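Local structure of YrbA (Sinorhizobium meliloti 2011, 5NFM) at residues P15-T20 with A33-E38. The protein is a BolA-family protein that binds divalent metal cations such as copper. Residues are numbered along the deposited sequence; the frame is centred on the assembly and turned at random.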
# COMPACT_ATOMS: atom_id res chain seq x y z
N PRO A 15 -1.82 -4.26 10.56
CA PRO A 15 -0.76 -4.66 11.50
C PRO A 15 -0.07 -5.94 11.03
O PRO A 15 -0.72 -6.92 10.66
CB PRO A 15 -1.52 -4.87 12.82
CG PRO A 15 -2.72 -4.01 12.70
CD PRO A 15 -3.11 -4.06 11.24
N GLY A 16 1.25 -5.94 11.08
CA GLY A 16 2.03 -7.09 10.66
C GLY A 16 2.46 -7.07 9.21
O GLY A 16 3.24 -7.94 8.80
N ALA A 17 1.99 -6.11 8.42
CA ALA A 17 2.33 -6.08 7.01
C ALA A 17 3.81 -5.79 6.80
O ALA A 17 4.43 -5.02 7.53
CB ALA A 17 1.51 -5.01 6.29
N ARG A 18 4.36 -6.39 5.74
CA ARG A 18 5.66 -6.02 5.20
C ARG A 18 5.42 -5.14 3.99
O ARG A 18 4.65 -5.51 3.09
CB ARG A 18 6.46 -7.26 4.78
CG ARG A 18 6.75 -8.24 5.90
CD ARG A 18 8.01 -9.04 5.61
NE ARG A 18 7.99 -9.63 4.28
CZ ARG A 18 7.51 -10.84 3.99
NH1 ARG A 18 7.01 -11.61 4.95
NH2 ARG A 18 7.55 -11.27 2.74
N VAL A 19 6.08 -3.99 3.94
CA VAL A 19 5.81 -2.98 2.93
C VAL A 19 7.12 -2.58 2.25
O VAL A 19 8.12 -2.32 2.92
CB VAL A 19 5.14 -1.74 3.56
CG1 VAL A 19 4.88 -0.67 2.51
CG2 VAL A 19 3.85 -2.15 4.26
N THR A 20 7.07 -2.51 0.92
CA THR A 20 8.17 -2.01 0.10
C THR A 20 7.62 -0.90 -0.79
O THR A 20 6.74 -1.16 -1.62
CB THR A 20 8.74 -3.14 -0.77
OG1 THR A 20 9.12 -4.26 0.06
CG2 THR A 20 9.94 -2.68 -1.59
N ALA A 33 3.74 0.23 -4.43
CA ALA A 33 3.84 -0.39 -3.12
C ALA A 33 3.62 -1.89 -3.24
O ALA A 33 2.67 -2.33 -3.89
CB ALA A 33 2.80 0.18 -2.15
N GLU A 34 4.50 -2.67 -2.61
CA GLU A 34 4.27 -4.08 -2.37
C GLU A 34 3.90 -4.24 -0.90
O GLU A 34 4.60 -3.72 -0.02
CB GLU A 34 5.48 -4.94 -2.69
CG GLU A 34 5.19 -6.41 -2.45
CD GLU A 34 6.31 -7.31 -2.88
OE1 GLU A 34 7.40 -6.81 -3.24
OE2 GLU A 34 6.09 -8.53 -2.85
N VAL A 35 2.79 -4.93 -0.64
CA VAL A 35 2.30 -5.15 0.71
C VAL A 35 2.04 -6.63 0.89
O VAL A 35 1.24 -7.22 0.15
CB VAL A 35 1.02 -4.34 1.01
CG1 VAL A 35 0.64 -4.47 2.47
CG2 VAL A 35 1.21 -2.87 0.63
N VAL A 36 2.71 -7.24 1.87
CA VAL A 36 2.60 -8.66 2.16
C VAL A 36 2.02 -8.79 3.56
O VAL A 36 2.60 -8.26 4.52
CB VAL A 36 3.96 -9.36 2.07
CG1 VAL A 36 3.80 -10.85 2.33
CG2 VAL A 36 4.60 -9.12 0.72
N ALA A 37 0.88 -9.46 3.69
CA ALA A 37 0.19 -9.50 4.98
C ALA A 37 -0.60 -10.80 5.09
O ALA A 37 -1.26 -11.22 4.13
CB ALA A 37 -0.77 -8.32 5.12
N GLU A 38 -0.58 -11.40 6.28
CA GLU A 38 -1.33 -12.64 6.48
C GLU A 38 -2.83 -12.44 6.25
O GLU A 38 -3.50 -13.35 5.74
CB GLU A 38 -1.06 -13.19 7.89
CG GLU A 38 -1.70 -14.55 8.13
CD GLU A 38 -1.20 -15.63 7.18
OE1 GLU A 38 0.02 -15.61 6.85
OE2 GLU A 38 -2.02 -16.48 6.75
O HOH W 1 1.01 -10.43 8.40
O HOH W 2 6.93 -5.86 0.85
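Arg18 and Val36 face each other as a hydrogen-bonded antiparallel pair, Arg18 N giving its hydrogen to Val36 O at 2.8 Å and Val36 N returning one to Arg18 O at 2.9 Å. Thr20 and Glu34 repeat this pair of reciprocal hydrogen bonds. Between them Val19 and Val35 form a non-hydrogen-bonded pair, where the CA of Val19 approaches Glu34 O to 3.3 Å in a CA-H...O contact. The close packing is on the face of Val19 and Val35. Ala17 CB meets Val35 CG1 at 4.0 Å and Ala37 CB at 4.2 Å, while helix 5-13 covers this side, its Ile10 touching both valines. Strands 18-23 and 31-36 make the antiparallel hairpin of the BolA-like alpha/beta fold; 31-36 is the central strand of the sheet, paired on its far side with parallel strand 67-72. The opposite face, with Arg18, Thr20 and Glu34, is the solvent side, although Val36 on it is buried. Arg18 runs alongside Val36; the bend at chi3 (-51°) sets NE, and the guanidinium carries NH2 to 3.8 Å from Val36 CG1, with Val36 CB above one guanidinium face, displaced toward its rim. Here water links Thr20 OG1, at 2.8 Å, to Glu34 O. Beyond the strand pairing, a second water accepts from Glu38 N at 2.8 Å and donates weakly to Gly16 O.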